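Local atomic coordinates of envelope glycoprotein (PDB entry 5XEA), a protein that probably attaches the virus to its receptor on the host cell and afterwards drives fusion of the viral envelope with a host membrane. Residues L153-K157 with N158-V162; F223-G227 with T228-E232; F231-S235 with H236-H240; K273-T276 with V277-A280. One frame throughout, in Å; residues are numbered along the deposited sequence. Where two conformers were deposited one is given.

Contact 1: L153-K157 with N158-V162; sequences LQWVK and NEVKV. With NAG (2-acetamido-2-deoxy-beta-D-glucopyranose), chain F.
Val160 is the apolar centre of a tight beta hairpin, in which strands 133-156 and 159-165 run antiparallel and are joined by a two-residue type I' turn. Its CG2 hangs over one face of the Trp155 indole, 3.8 Å from the centroid of the six-membered ring and only 10° off its normal, a CH-pi contact. The other branch, placed anti to the backbone N (chi1 179°), brings CG1 to 3.9 Å from Leu153 CD1. Leu153 then uses its second methyl, CD2, on Val162 CG2. Cys244 of strand 243-247 packs against this face too, and the indole NE1 is taken up by a hydrogen bond to Tyr245 O. On the opposite face Lys161 crosses Val156 at about a right angle, its CG 3.8 Å from Val156 CB, before the chain bends at chi2 and carries the amine away. The backbone is laced by two hydrogen-bonded pairs; Lys161 N to Gln154 O, at 2.7 Å, is nearly straight. Next to the turn, Glu159 N reaches Val156 O at 3.1 Å from well above the carbonyl plane. Lys157 and Asn158 both take the positive phi that a type I' turn demands. At this polar end an N-acetylglucosamine, probably that of Asn246, lays its methyl C8 3.4 Å from Trp155 CZ3 and 3.3 Å from Asn158 O.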
loop_
_atom_site.group_PDB
_atom_site.type_symbol
_atom_site.label_atom_id
_atom_site.label_comp_id
_atom_site.label_asym_id
_atom_site.label_seq_id
_atom_site.Cartn_x
_atom_site.Cartn_y
_atom_site.Cartn_z
ATOM N N LEU B 153 -14.331 15.086 -1.566
ATOM C CA LEU B 153 -15.578 15.699 -1.996
ATOM C C LEU B 153 -16.544 14.600 -2.403
ATOM O O LEU B 153 -16.140 13.479 -2.706
ATOM C CB LEU B 153 -15.362 16.673 -3.160
ATOM C CG LEU B 153 -14.613 17.987 -2.915
ATOM C CD1 LEU B 153 -14.628 18.824 -4.212
ATOM C CD2 LEU B 153 -15.183 18.764 -1.731
ATOM N N GLN B 154 -17.830 14.927 -2.414
ATOM C CA GLN B 154 -18.834 13.901 -2.645
ATOM C C GLN B 154 -20.129 14.548 -3.108
ATOM O O GLN B 154 -20.521 15.603 -2.600
ATOM C CB GLN B 154 -19.069 13.074 -1.370
ATOM C CG GLN B 154 -20.088 11.961 -1.528
ATOM C CD GLN B 154 -20.112 11.011 -0.332
ATOM O OE1 GLN B 154 -19.064 10.560 0.148
ATOM N NE2 GLN B 154 -21.311 10.705 0.156
ATOM N N TRP B 155 -20.787 13.903 -4.064
ATOM C CA TRP B 155 -22.099 14.333 -4.520
ATOM C C TRP B 155 -23.150 13.872 -3.526
ATOM O O TRP B 155 -23.266 12.672 -3.265
ATOM C CB TRP B 155 -22.425 13.753 -5.891
ATOM C CG TRP B 155 -21.727 14.371 -7.050
ATOM C CD1 TRP B 155 -20.692 13.845 -7.736
ATOM C CD2 TRP B 155 -22.062 15.601 -7.706
ATOM N NE1 TRP B 155 -20.327 14.673 -8.758
ATOM C CE2 TRP B 155 -21.157 15.762 -8.766
ATOM C CE3 TRP B 155 -23.033 16.587 -7.490
ATOM C CZ2 TRP B 155 -21.191 16.869 -9.627
ATOM C CZ3 TRP B 155 -23.062 17.688 -8.335
ATOM C CH2 TRP B 155 -22.146 17.819 -9.387
ATOM N N VAL B 156 -23.930 14.813 -2.996
ATOM C CA VAL B 156 -25.075 14.505 -2.140
ATOM C C VAL B 156 -26.292 15.219 -2.713
ATOM O O VAL B 156 -26.365 16.454 -2.667
ATOM C CB VAL B 156 -24.847 14.915 -0.678
ATOM C CG1 VAL B 156 -26.063 14.545 0.157
ATOM C CG2 VAL B 156 -23.604 14.248 -0.124
ATOM N N LYS B 157 -27.240 14.449 -3.245
ATOM C CA LYS B 157 -28.490 14.962 -3.813
ATOM C C LYS B 157 -28.237 16.172 -4.716
ATOM O O LYS B 157 -28.761 17.269 -4.508
ATOM C CB LYS B 157 -29.500 15.282 -2.704
ATOM C CG LYS B 157 -30.379 14.091 -2.340
ATOM C CD LYS B 157 -31.314 14.373 -1.166
ATOM C CE LYS B 157 -30.759 13.808 0.139
ATOM N NZ LYS B 157 -31.810 13.131 0.957
ATOM N N ASN B 158 -27.379 15.946 -5.714
ATOM C CA ASN B 158 -27.097 16.869 -6.811
ATOM C C ASN B 158 -26.295 18.095 -6.389
ATOM O O ASN B 158 -26.255 19.084 -7.132
ATOM C CB ASN B 158 -28.389 17.303 -7.512
ATOM C CG ASN B 158 -29.263 16.126 -7.879
ATOM O OD1 ASN B 158 -28.807 15.184 -8.524
ATOM N ND2 ASN B 158 -30.521 16.159 -7.448
ATOM N N GLU B 159 -25.636 18.058 -5.225
ATOM C CA GLU B 159 -24.688 19.107 -4.868
ATOM C C GLU B 159 -23.406 18.503 -4.306
ATOM O O GLU B 159 -23.407 17.423 -3.708
ATOM C CB GLU B 159 -25.288 20.115 -3.868
ATOM C CG GLU B 159 -24.410 21.361 -3.610
ATOM C CD GLU B 159 -23.692 21.887 -4.869
ATOM O OE1 GLU B 159 -24.330 22.002 -5.943
ATOM O OE2 GLU B 159 -22.475 22.176 -4.782
ATOM N N VAL B 160 -22.308 19.226 -4.512
ATOM C CA VAL B 160 -20.988 18.809 -4.063
ATOM C C VAL B 160 -20.833 19.191 -2.598
ATOM O O VAL B 160 -20.940 20.367 -2.231
ATOM C CB VAL B 160 -19.890 19.450 -4.920
ATOM C CG1 VAL B 160 -18.513 19.026 -4.420
ATOM C CG2 VAL B 160 -20.089 19.076 -6.385
ATOM N N LYS B 161 -20.593 18.199 -1.758
ATOM C CA LYS B 161 -20.382 18.412 -0.341
ATOM C C LYS B 161 -18.950 18.042 0.016
ATOM O O LYS B 161 -18.283 17.281 -0.696
ATOM C CB LYS B 161 -21.376 17.582 0.466
ATOM C CG LYS B 161 -22.826 17.956 0.216
ATOM C CD LYS B 161 -23.122 19.342 0.771
ATOM C CE LYS B 161 -24.614 19.645 0.747
ATOM N NZ LYS B 161 -24.901 20.987 1.327
ATOM N N VAL B 162 -18.463 18.611 1.112
ATOM C CA VAL B 162 -17.204 18.150 1.680
ATOM C C VAL B 162 -17.489 16.898 2.497
ATOM O O VAL B 162 -18.499 16.820 3.205
ATOM C CB VAL B 162 -16.551 19.250 2.529
ATOM C CG1 VAL B 162 -15.373 18.688 3.344
ATOM C CG2 VAL B 162 -16.113 20.398 1.645
HETATM C C1 NAG F . -24.836 17.694 -14.793
HETATM C C2 NAG F . -25.856 18.441 -13.933
HETATM C C3 NAG F . -27.236 18.384 -14.576
HETATM C C4 NAG F . -27.178 18.879 -16.018
HETATM C C5 NAG F . -26.104 18.116 -16.789
HETATM C C6 NAG F . -25.890 18.652 -18.184
HETATM C C7 NAG F . -25.848 18.664 -11.490
HETATM C C8 NAG F . -25.938 17.941 -10.181
HETATM N N2 NAG F . -25.909 17.900 -12.584
HETATM O O3 NAG F . -28.116 19.177 -13.787
HETATM O O4 NAG F . -28.420 18.672 -16.682
HETATM O O5 NAG F . -24.846 18.224 -16.113
HETATM O O6 NAG F . -25.189 19.888 -18.157
HETATM O O7 NAG F . -25.718 19.881 -11.554
#

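Contact 2: F223-G227 with T228-E232; sequences FCQDG and TNFFE
Phe223 to Glu232 form the end of a beta hairpin, the local pairing of strands 221-226 and 229-233 at one edge, within this chain, of the six-stranded antiparallel sheet, closed by a type II' turn at Gly227-Thr228. Gly227 takes the first corner at a positive phi of 72°, as this turn type needs. Two hydrogen-bonded pairs hold the ladder; Cys224 N to Phe231 O, at 2.8 Å, is close to straight, whereas Asn229 N approaches Asp226 O from above its carbonyl plane. The Phe231 ring leans toward the partner strand, over the side chains of Cys224 and Asp226, through a chi1 of 42° that sets CG between the backbone N and the carbonyl carbon; its CE1 comes 3.6 Å from Cys224 CB. The sulfur of Cys224, held in a disulfide to Cys206, stands obliquely to the same ring. Asp226 OD2 is claimed by Arg32 in a salt bridge and by Tyr245 OH in a hydrogen bond. On the other side Gln225 and Phe230 run side by side in the same direction, amide and ring planes 36° apart, with Gln225 CD 3.4 Å from Phe230 CE1. Phe294 and Ala291 of the second subunit pack onto this pair, making it part of the trimer interface. The Gln225 amide is fixed in its rotation because NE2 donates 2.8 Å to Gly227 O, lying in the plane of that carbonyl.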
loop_
_atom_site.group_PDB
_atom_site.type_symbol
_atom_site.label_atom_id
_atom_site.label_comp_id
_atom_site.label_asym_id
_atom_site.label_seq_id
_atom_site.Cartn_x
_atom_site.Cartn_y
_atom_site.Cartn_z
ATOM N N PHE B 223 -11.526 4.827 -18.327
ATOM C CA PHE B 223 -10.416 5.140 -17.438
ATOM C C PHE B 223 -9.895 6.515 -17.810
ATOM O O PHE B 223 -9.494 6.738 -18.958
ATOM C CB PHE B 223 -9.300 4.100 -17.563
ATOM C CG PHE B 223 -9.781 2.681 -17.466
ATOM C CD1 PHE B 223 -10.279 2.030 -18.583
ATOM C CD2 PHE B 223 -9.740 1.999 -16.255
ATOM C CE1 PHE B 223 -10.717 0.723 -18.501
ATOM C CE2 PHE B 223 -10.177 0.687 -16.162
ATOM C CZ PHE B 223 -10.668 0.049 -17.289
ATOM N N CYS B 224 -9.884 7.428 -16.852
ATOM C CA CYS B 224 -9.542 8.806 -17.154
ATOM C C CYS B 224 -8.344 9.260 -16.346
ATOM O O CYS B 224 -8.031 8.716 -15.278
ATOM C CB CYS B 224 -10.716 9.745 -16.882
ATOM S SG CYS B 224 -12.246 9.166 -17.600
ATOM N N GLN B 225 -7.691 10.287 -16.871
ATOM C CA GLN B 225 -6.641 11.003 -16.172
ATOM C C GLN B 225 -7.050 12.464 -16.085
ATOM O O GLN B 225 -7.608 13.014 -17.032
ATOM C CB GLN B 225 -5.290 10.875 -16.888
ATOM C CG GLN B 225 -4.269 11.915 -16.461
ATOM C CD GLN B 225 -2.899 11.730 -17.113
ATOM O OE1 GLN B 225 -2.752 11.020 -18.112
ATOM N NE2 GLN B 225 -1.888 12.381 -16.546
ATOM N N ASP B 226 -6.803 13.083 -14.938
ATOM C CA ASP B 226 -6.955 14.529 -14.801
ATOM C C ASP B 226 -5.795 15.001 -13.925
ATOM O O ASP B 226 -5.875 14.940 -12.686
ATOM C CB ASP B 226 -8.313 14.891 -14.210
ATOM C CG ASP B 226 -8.506 16.384 -14.085
ATOM O OD1 ASP B 226 -7.789 17.119 -14.787
ATOM O OD2 ASP B 226 -9.373 16.821 -13.300
ATOM N N GLY B 227 -4.712 15.434 -14.575
ATOM C CA GLY B 227 -3.505 15.804 -13.854
ATOM C C GLY B 227 -2.825 14.546 -13.313
ATOM O O GLY B 227 -2.456 13.622 -14.063
ATOM N N THR B 228 -2.621 14.500 -11.990
ATOM C CA THR B 228 -2.057 13.329 -11.327
ATOM C C THR B 228 -3.126 12.443 -10.709
ATOM O O THR B 228 -2.799 11.557 -9.910
ATOM C CB THR B 228 -1.053 13.732 -10.240
ATOM O OG1 THR B 228 -1.628 14.735 -9.393
ATOM C CG2 THR B 228 0.240 14.239 -10.866
ATOM N N ASN B 229 -4.388 12.662 -11.048
ATOM C CA ASN B 229 -5.486 11.858 -10.536
ATOM C C ASN B 229 -5.970 10.942 -11.644
ATOM O O ASN B 229 -6.182 11.394 -12.773
ATOM C CB ASN B 229 -6.624 12.744 -10.028
ATOM C CG ASN B 229 -6.234 13.518 -8.778
ATOM O OD1 ASN B 229 -5.954 12.929 -7.726
ATOM N ND2 ASN B 229 -6.199 14.837 -8.889
ATOM N N PHE B 230 -6.125 9.661 -11.324
ATOM C CA PHE B 230 -6.600 8.684 -12.293
ATOM C C PHE B 230 -7.773 7.952 -11.675
ATOM O O PHE B 230 -7.740 7.603 -10.489
ATOM C CB PHE B 230 -5.504 7.680 -12.703
ATOM C CG PHE B 230 -4.246 8.327 -13.232
ATOM C CD1 PHE B 230 -3.987 8.374 -14.597
ATOM C CD2 PHE B 230 -3.327 8.902 -12.362
ATOM C CE1 PHE B 230 -2.831 8.974 -15.069
ATOM C CE2 PHE B 230 -2.174 9.503 -12.827
ATOM C CZ PHE B 230 -1.922 9.532 -14.199
ATOM N N PHE B 231 -8.805 7.720 -12.471
ATOM C CA PHE B 231 -9.995 7.102 -11.922
ATOM C C PHE B 231 -10.749 6.411 -13.035
ATOM O O PHE B 231 -10.628 6.773 -14.212
ATOM C CB PHE B 231 -10.879 8.142 -11.209
ATOM C CG PHE B 231 -10.994 9.447 -11.953
ATOM C CD1 PHE B 231 -11.917 9.600 -12.975
ATOM C CD2 PHE B 231 -10.165 10.513 -11.636
ATOM C CE1 PHE B 231 -12.006 10.793 -13.683
ATOM C CE2 PHE B 231 -10.258 11.711 -12.329
ATOM C CZ PHE B 231 -11.177 11.847 -13.357
ATOM N N GLU B 232 -11.511 5.399 -12.662
ATOM C CA GLU B 232 -12.461 4.795 -13.584
ATOM C C GLU B 232 -13.798 5.498 -13.415
ATOM O O GLU B 232 -14.325 5.563 -12.302
ATOM C CB GLU B 232 -12.601 3.300 -13.312
ATOM C CG GLU B 232 -13.677 2.644 -14.152
ATOM C CD GLU B 232 -13.982 1.221 -13.724
ATOM O OE1 GLU B 232 -13.241 0.669 -12.877
ATOM O OE2 GLU B 232 -14.976 0.660 -14.238
#

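Contact 3: F231-S235 with H236-H240; sequences FEVTS and HQFCH
Phe238 reaches from strand 237-240 back into the curve of 231-235, and nearly every atom of its side chain finds a partner there. CB starts 3.7 Å from Ser235 O. With CG anti to the backbone N (chi1 180°), the ring is thrown straight across toward the preceding strand. Along one side CD1 passes Thr234 OG1 at 3.5 Å, and CE1 lies 3.3 Å from Glu232 O. At the tip, CZ is modelled 3.0 Å from that same Glu232 O, a contact short enough to be taken with caution. Coming back along the other side, CE2 rests 3.4 Å from Phe231 CD1, the two rings meeting obliquely with planes 43° apart, while Phe231 CB lies in the plane of the Phe238 ring at its edge. CD2 lies near Val233 CG2, which stands over a face of the ring. Val233 CA covers that ring too, 4.3 Å from the centroid and 8° off the normal, a CH-pi contact. Phe231 is in turn met by His240, whose CB comes to 3.8 Å from Phe231 CD2, completing a small aromatic cluster. Where the chain reverses, Ser235 OG weakly accepts Gln237 N. This is not a hydrogen-bonded hairpin: the strands run antiparallel with axes 8.5 Å apart, and each pairs elsewhere, Phe231 with Cys224 and Phe238 with Tyr245 of strand 243-247. They are the two outermost strands of the six-stranded sheet within this chain, and the aromatic cluster fills the gap between those edges, with Tyr245 also meeting the Phe231 ring.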
loop_
_atom_site.group_PDB
_atom_site.type_symbol
_atom_site.label_atom_id
_atom_site.label_comp_id
_atom_site.label_asym_id
_atom_site.label_seq_id
_atom_site.Cartn_x
_atom_site.Cartn_y
_atom_site.Cartn_z
ATOM N N PHE B 231 -8.805 7.720 -12.471
ATOM C CA PHE B 231 -9.995 7.102 -11.922
ATOM C C PHE B 231 -10.749 6.411 -13.035
ATOM O O PHE B 231 -10.628 6.773 -14.212
ATOM C CB PHE B 231 -10.879 8.142 -11.209
ATOM C CG PHE B 231 -10.994 9.447 -11.953
ATOM C CD1 PHE B 231 -11.917 9.600 -12.975
ATOM C CD2 PHE B 231 -10.165 10.513 -11.636
ATOM C CE1 PHE B 231 -12.006 10.793 -13.683
ATOM C CE2 PHE B 231 -10.258 11.711 -12.329
ATOM C CZ PHE B 231 -11.177 11.847 -13.357
ATOM N N GLU B 232 -11.511 5.399 -12.662
ATOM C CA GLU B 232 -12.461 4.795 -13.584
ATOM C C GLU B 232 -13.798 5.498 -13.415
ATOM O O GLU B 232 -14.325 5.563 -12.302
ATOM C CB GLU B 232 -12.601 3.300 -13.312
ATOM C CG GLU B 232 -13.677 2.644 -14.152
ATOM C CD GLU B 232 -13.982 1.221 -13.724
ATOM O OE1 GLU B 232 -13.241 0.669 -12.877
ATOM O OE2 GLU B 232 -14.976 0.660 -14.238
ATOM N N VAL B 233 -14.349 6.028 -14.500
ATOM C CA VAL B 233 -15.646 6.690 -14.420
ATOM C C VAL B 233 -16.740 5.630 -14.429
ATOM O O VAL B 233 -16.902 4.889 -15.403
ATOM C CB VAL B 233 -15.824 7.705 -15.555
ATOM C CG1 VAL B 233 -17.304 8.022 -15.774
ATOM C CG2 VAL B 233 -15.065 8.973 -15.207
ATOM N N THR B 234 -17.481 5.544 -13.331
ATOM C CA THR B 234 -18.517 4.537 -13.152
ATOM C C THR B 234 -19.923 5.084 -13.343
ATOM O O THR B 234 -20.863 4.301 -13.513
ATOM C CB THR B 234 -18.419 3.937 -11.750
ATOM O OG1 THR B 234 -18.484 5.000 -10.793
ATOM C CG2 THR B 234 -17.100 3.201 -11.583
ATOM N N SER B 235 -20.085 6.400 -13.276
ATOM C CA SER B 235 -21.353 7.055 -13.542
ATOM C C SER B 235 -21.040 8.446 -14.059
ATOM O O SER B 235 -19.895 8.901 -14.022
ATOM C CB SER B 235 -22.238 7.124 -12.295
ATOM O OG SER B 235 -21.810 8.163 -11.435
ATOM N N HIS B 236 -22.077 9.127 -14.553
ATOM C CA HIS B 236 -21.870 10.467 -15.094
ATOM C C HIS B 236 -21.574 11.471 -13.991
ATOM O O HIS B 236 -20.890 12.471 -14.229
ATOM C CB HIS B 236 -23.091 10.907 -15.902
ATOM C CG HIS B 236 -24.227 11.417 -15.068
ATOM N ND1 HIS B 236 -25.166 10.584 -14.500
ATOM C CD2 HIS B 236 -24.584 12.678 -14.723
ATOM C CE1 HIS B 236 -26.047 11.309 -13.833
ATOM N NE2 HIS B 236 -25.718 12.582 -13.956
ATOM N N GLN B 237 -22.068 11.216 -12.783
ATOM C CA GLN B 237 -21.895 12.104 -11.644
ATOM C C GLN B 237 -20.999 11.378 -10.645
ATOM O O GLN B 237 -21.413 10.389 -10.031
ATOM C CB GLN B 237 -23.258 12.441 -11.052
ATOM C CG GLN B 237 -23.285 13.589 -10.100
ATOM C CD GLN B 237 -24.686 14.118 -9.921
ATOM O OE1 GLN B 237 -25.246 14.727 -10.832
ATOM N NE2 GLN B 237 -25.275 13.863 -8.757
ATOM N N PHE B 238 -19.783 11.881 -10.466
ATOM C CA PHE B 238 -18.682 11.044 -10.020
ATOM C C PHE B 238 -17.689 11.881 -9.225
ATOM O O PHE B 238 -17.443 13.041 -9.557
ATOM C CB PHE B 238 -18.023 10.400 -11.258
ATOM C CG PHE B 238 -16.865 9.516 -10.946
ATOM C CD1 PHE B 238 -17.067 8.222 -10.483
ATOM C CD2 PHE B 238 -15.572 9.969 -11.127
ATOM C CE1 PHE B 238 -15.993 7.393 -10.180
ATOM C CE2 PHE B 238 -14.492 9.151 -10.832
ATOM C CZ PHE B 238 -14.704 7.857 -10.352
ATOM N N CYS B 239 -17.119 11.299 -8.172
ATOM C CA CYS B 239 -16.095 11.995 -7.407
ATOM C C CYS B 239 -14.873 11.106 -7.246
ATOM O O CYS B 239 -14.973 9.875 -7.217
ATOM C CB CYS B 239 -16.611 12.453 -6.022
ATOM S SG CYS B 239 -18.069 13.547 -6.077
ATOM N N HIS B 240 -13.709 11.748 -7.174
ATOM C CA HIS B 240 -12.468 11.061 -6.849
ATOM C C HIS B 240 -11.662 11.963 -5.928
ATOM O O HIS B 240 -11.219 13.037 -6.343
ATOM C CB HIS B 240 -11.664 10.691 -8.097
ATOM C CG HIS B 240 -10.396 9.974 -7.779
ATOM N ND1 HIS B 240 -9.172 10.605 -7.758
ATOM C CD2 HIS B 240 -10.167 8.692 -7.414
ATOM C CE1 HIS B 240 -8.236 9.737 -7.416
ATOM N NE2 HIS B 240 -8.816 8.570 -7.194
#

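Contact 4: K273-T276 with V277-A280; sequences KSWT and VVTA
Ser274 O is the polar atom on which Val277 converges: Val277 N donates to it at 3.2 Å, nearly straight at 169° but from above the carbonyl plane, and Val277 CG2 presses to the same distance, 3.2 Å. That methyl is put there by a chi1 of -54°, which tucks CG2 between its own backbone N and carbonyl carbon and also leaves it 4.1 Å from Lys273 CB. A second, weaker bond runs one residue further on, Val278 N to Trp275 O at 3.3 Å, so two tight turns overlap. Inside the first, the hydroxyls Ser274 OG and Thr276 OG1 are hydrogen-bonded at 2.6 Å. The turns belong to the linker between strand 243-247 and the long helix 282-327, at a point where all three subunits of the fusion glycoprotein come together: Thr279 packs on Thr279 of both other copies. Val277 O is taken by Gln418 NE2 of its own chain. Trp275 and Val278 lie side by side and point the same way, CE3 of the indole 3.6 Å from Val278 CG2. The companion methyl, Val278 CG1, lies in the indole plane at its edge, 4.0 Å from Trp275 CZ3. Phe270 meets the same indole, as does His286 of the second subunit, edge-to-face, while Ile282 of that subunit touches both Trp275 and Val278.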
loop_
_atom_site.group_PDB
_atom_site.type_symbol
_atom_site.label_atom_id
_atom_site.label_comp_id
_atom_site.label_asym_id
_atom_site.label_seq_id
_atom_site.Cartn_x
_atom_site.Cartn_y
_atom_site.Cartn_z
ATOM N N LYS B 273 -16.887 0.394 5.671
ATOM C CA LYS B 273 -16.043 1.510 6.073
ATOM C C LYS B 273 -15.386 2.149 4.853
ATOM O O LYS B 273 -15.080 1.486 3.853
ATOM C CB LYS B 273 -14.961 1.058 7.061
ATOM C CG LYS B 273 -15.493 0.546 8.374
ATOM C CD LYS B 273 -14.367 0.104 9.294
ATOM C CE LYS B 273 -14.874 -0.758 10.453
ATOM N NZ LYS B 273 -16.287 -0.451 10.834
ATOM N N SER B 274 -15.163 3.457 4.943
ATOM C CA SER B 274 -14.318 4.120 3.960
ATOM C C SER B 274 -12.986 3.384 3.855
ATOM O O SER B 274 -12.406 2.965 4.860
ATOM C CB SER B 274 -14.080 5.579 4.355
ATOM O OG SER B 274 -13.053 6.145 3.552
ATOM N N TRP B 275 -12.518 3.207 2.622
ATOM C CA TRP B 275 -11.215 2.609 2.383
ATOM C C TRP B 275 -10.072 3.470 2.896
ATOM O O TRP B 275 -8.939 2.982 2.980
ATOM C CB TRP B 275 -11.049 2.355 0.880
ATOM C CG TRP B 275 -11.920 1.237 0.372
ATOM C CD1 TRP B 275 -12.847 1.307 -0.636
ATOM C CD2 TRP B 275 -11.927 -0.124 0.829
ATOM N NE1 TRP B 275 -13.429 0.069 -0.825
ATOM C CE2 TRP B 275 -12.881 -0.822 0.061
ATOM C CE3 TRP B 275 -11.203 -0.826 1.809
ATOM C CZ2 TRP B 275 -13.139 -2.177 0.242
ATOM C CZ3 TRP B 275 -11.469 -2.182 1.994
ATOM C CH2 TRP B 275 -12.429 -2.840 1.209
ATOM N N THR B 276 -10.330 4.742 3.221
ATOM C CA THR B 276 -9.298 5.602 3.791
ATOM C C THR B 276 -8.910 5.194 5.215
ATOM O O THR B 276 -7.911 5.705 5.728
ATOM C CB THR B 276 -9.761 7.062 3.800
ATOM O OG1 THR B 276 -10.912 7.198 4.652
ATOM C CG2 THR B 276 -10.112 7.585 2.333
ATOM N N VAL B 277 -9.642 4.283 5.855
ATOM C CA VAL B 277 -9.251 3.797 7.181
ATOM C C VAL B 277 -8.798 2.346 7.166
ATOM O O VAL B 277 -8.378 1.837 8.208
ATOM C CB VAL B 277 -10.365 3.999 8.234
ATOM C CG1 VAL B 277 -10.823 5.445 8.267
ATOM C CG2 VAL B 277 -11.542 3.056 7.986
ATOM N N VAL B 278 -8.835 1.668 6.025
ATOM C CA VAL B 278 -8.439 0.264 5.977
ATOM C C VAL B 278 -6.963 0.188 5.591
ATOM O O VAL B 278 -6.558 0.668 4.531
ATOM C CB VAL B 278 -9.321 -0.539 5.008
ATOM C CG1 VAL B 278 -8.922 -2.021 5.052
ATOM C CG2 VAL B 278 -10.801 -0.389 5.368
ATOM N N THR B 279 -6.164 -0.434 6.451
ATOM C CA THR B 279 -4.725 -0.536 6.251
ATOM C C THR B 279 -4.386 -1.517 5.128
ATOM O O THR B 279 -4.882 -2.646 5.126
ATOM C CB THR B 279 -4.079 -1.029 7.541
ATOM O OG1 THR B 279 -4.261 -0.055 8.576
ATOM C CG2 THR B 279 -2.620 -1.293 7.296
ATOM N N ALA B 280 -3.510 -1.113 4.197
ATOM C CA ALA B 280 -3.029 -2.016 3.150
ATOM C C ALA B 280 -1.914 -2.910 3.682
ATOM O O ALA B 280 -1.018 -2.463 4.414
ATOM C CB ALA B 280 -2.520 -1.234 1.932
#

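Contacts 1, 2 and 4 are partly buried; contact 3 is a surface contact. Contacts 1 and 2 are both true hairpins with paired backbones, but contact 1 belongs to the eight-stranded sheet and ends at a glycan, whereas contact 2 lies at an edge of the six-stranded sheet and presses against both other subunits. Contact 3 shares Phe231, Glu232 and strand 229-233 with contact 2, yet relies on aromatic side chains instead of a backbone ladder. It also touches contact 1, where Trp155 packs on Gln237 and Cys239, joining the two sheets. Contact 4, about 19 to 21 Å from the others between centres, has no strands: its turns and apolar side chains sit in the trimer interface.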